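Peptidase M16 inactive domain family protein (Pseudomonas fluorescens, PDB 3GWB) is probably a non-catalytic member of the M16 metallopeptidase family, whose active relatives are zinc-dependent peptidases. Local coordinates at residues T19-V25 against A214-A219. Residue numbers count along the deposited sequence, not the author numbering.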
ATOM      1  N   THR A  19      31.984 -12.867   2.066  1.00  9.86           N
ATOM      2  CA  THR A  19      32.251 -13.033   3.496  1.00 11.90           C
ATOM      3  C   THR A  19      32.784 -14.450   3.707  1.00 13.10           C
ATOM      4  O   THR A  19      32.783 -15.269   2.783  1.00 12.33           O
ATOM      5  CB  THR A  19      30.969 -12.887   4.340  1.00 11.00           C
ATOM      6  OG1 THR A  19      30.055 -13.935   3.989  1.00 11.78           O
ATOM      7  CG2 THR A  19      30.318 -11.523   4.107  1.00 12.46           C
ATOM      8  N   ALA A  20      33.223 -14.746   4.925  1.00 14.67           N
ATOM      9  CA  ALA A  20      33.753 -16.072   5.238  1.00 14.87           C
ATOM     10  C   ALA A  20      32.708 -17.173   5.069  1.00 16.36           C
ATOM     11  O   ALA A  20      33.066 -18.348   4.977  1.00 18.47           O
ATOM     12  CB  ALA A  20      34.310 -16.093   6.660  1.00 15.21           C
ATOM     13  N   GLU A  21      31.422 -16.802   5.035  1.00 15.68           N
ATOM     14  CA  GLU A  21      30.339 -17.778   4.862  1.00 17.88           C
ATOM     15  C   GLU A  21      29.968 -17.970   3.402  1.00 17.33           C
ATOM     16  O   GLU A  21      29.076 -18.753   3.084  1.00 18.62           O
ATOM     17  CB  GLU A  21      29.063 -17.352   5.597  1.00 19.68           C
ATOM     18  CG  GLU A  21      29.093 -17.469   7.095  1.00 22.14           C
ATOM     19  CD  GLU A  21      30.090 -16.528   7.709  1.00 26.89           C
ATOM     20  OE1 GLU A  21      30.232 -15.402   7.182  1.00 29.27           O
ATOM     21  OE2 GLU A  21      30.722 -16.908   8.716  1.00 30.61           O
ATOM     22  N   GLY A  22      30.634 -17.241   2.516  1.00 17.74           N
ATOM     23  CA  GLY A  22      30.339 -17.363   1.102  1.00 17.47           C
ATOM     24  C   GLY A  22      29.257 -16.417   0.607  1.00 17.42           C
ATOM     25  O   GLY A  22      28.747 -16.580  -0.500  1.00 18.30           O
ATOM     26  N   ALA A  23      28.890 -15.430   1.417  1.00 15.64           N
ATOM     27  CA  ALA A  23      27.870 -14.473   0.997  1.00 14.30           C
ATOM     28  C   ALA A  23      28.474 -13.441   0.038  1.00 15.46           C
ATOM     29  O   ALA A  23      29.579 -12.938   0.253  1.00 16.36           O
ATOM     30  CB  ALA A  23      27.260 -13.768   2.219  1.00  9.79           C
ATOM     31  N   LYS A  24      27.744 -13.124  -1.025  1.00 14.01           N
ATOM     32  CA  LYS A  24      28.218 -12.139  -1.984  1.00 13.75           C
ATOM     33  C   LYS A  24      27.866 -10.746  -1.465  1.00 10.10           C
ATOM     34  O   LYS A  24      26.713 -10.477  -1.146  1.00 10.47           O
ATOM     35  CB  LYS A  24      27.541 -12.356  -3.336  1.00 16.22           C
ATOM     36  CG  LYS A  24      27.646 -13.769  -3.868  1.00 21.33           C
ATOM     37  CD  LYS A  24      26.831 -13.940  -5.152  1.00 24.70           C
ATOM     38  CE  LYS A  24      27.372 -13.069  -6.278  1.00 27.47           C
ATOM     39  NZ  LYS A  24      28.779 -13.428  -6.595  1.00 30.80           N
ATOM     40  N   VAL A  25      28.858  -9.871  -1.375  1.00  7.97           N
ATOM     41  CA  VAL A  25      28.639  -8.503  -0.908  1.00  8.77           C
ATOM     42  C   VAL A  25      28.888  -7.463  -2.014  1.00  8.41           C
ATOM     43  O   VAL A  25      29.891  -7.531  -2.730  1.00  7.68           O
ATOM     44  CB  VAL A  25      29.581  -8.155   0.278  1.00  9.92           C
ATOM     45  CG1 VAL A  25      29.255  -6.772   0.810  1.00  7.87           C
ATOM     46  CG2 VAL A  25      29.459  -9.190   1.382  1.00  9.05           C
ATOM     47  N   ALA A 214      28.740  -6.225   6.778  1.00  7.29           N
ATOM     48  CA  ALA A 214      28.485  -7.439   6.014  1.00  7.48           C
ATOM     49  C   ALA A 214      28.918  -8.692   6.759  1.00  7.42           C
ATOM     50  O   ALA A 214      28.214  -9.697   6.740  1.00  6.32           O
ATOM     51  CB  ALA A 214      29.176  -7.357   4.662  1.00  7.63           C
ATOM     52  N   ALA A 215      30.072  -8.643   7.414  1.00  8.91           N
ATOM     53  CA  ALA A 215      30.552  -9.800   8.154  1.00  9.03           C
ATOM     54  C   ALA A 215      29.626 -10.125   9.319  1.00  9.28           C
ATOM     55  O   ALA A 215      29.395 -11.292   9.628  1.00  7.53           O
ATOM     56  CB  ALA A 215      31.959  -9.557   8.664  1.00  8.26           C
ATOM     57  N   GLN A 216      29.101  -9.088   9.962  1.00 11.36           N
ATOM     58  CA  GLN A 216      28.211  -9.270  11.101  1.00 13.76           C
ATOM     59  C   GLN A 216      26.883  -9.897  10.692  1.00 11.76           C
ATOM     60  O   GLN A 216      26.397 -10.813  11.343  1.00 10.98           O
ATOM     61  CB  GLN A 216      27.949  -7.925  11.797  1.00 16.42           C
ATOM     62  CG  GLN A 216      26.813  -7.977  12.807  1.00 21.06           C
ATOM     63  CD  GLN A 216      26.532  -6.631  13.457  1.00 25.65           C
ATOM     64  OE1 GLN A 216      26.486  -5.598  12.781  1.00 25.07           O
ATOM     65  NE2 GLN A 216      26.326  -6.638  14.773  1.00 24.34           N
ATOM     66  N   VAL A 217      26.293  -9.395   9.615  1.00 12.31           N
ATOM     67  CA  VAL A 217      25.016  -9.921   9.143  1.00 12.04           C
ATOM     68  C   VAL A 217      25.212 -11.370   8.689  1.00 11.20           C
ATOM     69  O   VAL A 217      24.452 -12.271   9.063  1.00  9.81           O
ATOM     70  CB  VAL A 217      24.472  -9.068   7.971  1.00 12.47           C
ATOM     71  CG1 VAL A 217      23.228  -9.706   7.377  1.00 14.11           C
ATOM     72  CG2 VAL A 217      24.140  -7.673   8.467  1.00 15.85           C
ATOM     73  N   SER A 218      26.260 -11.585   7.903  1.00  9.27           N
ATOM     74  CA  SER A 218      26.567 -12.909   7.387  1.00 11.03           C
ATOM     75  C   SER A 218      26.759 -13.924   8.511  1.00 10.45           C
ATOM     76  O   SER A 218      26.265 -15.041   8.419  1.00  8.49           O
ATOM     77  CB  SER A 218      27.824 -12.849   6.515  1.00 10.60           C
ATOM     78  OG  SER A 218      28.102 -14.113   5.943  1.00 14.15           O
ATOM     79  N   ALA A 219      27.450 -13.531   9.580  1.00 10.21           N
ATOM     80  CA  ALA A 219      27.709 -14.445  10.701  1.00 10.88           C
ATOM     81  C   ALA A 219      26.478 -14.813  11.527  1.00 11.78           C
ATOM     82  O   ALA A 219      26.455 -15.869  12.171  1.00  9.73           O
ATOM     83  CB  ALA A 219      28.778 -13.858  11.625  1.00 11.65           C
TER
HETATM   84  O   HOH W   1      31.110 -13.248   8.788  1.00 20.88           O
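Start at S218 OG, the hub of this contact. It accepts a hydrogen bond from T19 OG1 at 2.8 Å and donates its own to E21 OE1, also 2.8 Å from S218 OG. T19 OG1 is itself an acceptor, taking the backbone N of A23 at 3.2 Å and, weakly, that of E21 at 3.3 Å, so a chain of hydrogen bonds runs from A23 N through two hydroxyls to a carboxylate. The type I turn from T19 to G22, closed by G22 N to T19 O at 2.9 Å, brings the side chains of T19 and E21 to the helix. Water 1 donates to E21 OE1 at 2.8 Å and to A215 O at 2.7 Å. Beside this polar patch, V25 CG2 packs on A214 CB at 3.8 Å. The turn belongs to the β-hairpin of strands 15-18 and 24-29, and helix 207-220 packs against the same sheet, where S218, A23 and V25 all touch I199 of strand 197-203 and V217 reaches L38 and L40 of strand 35-42.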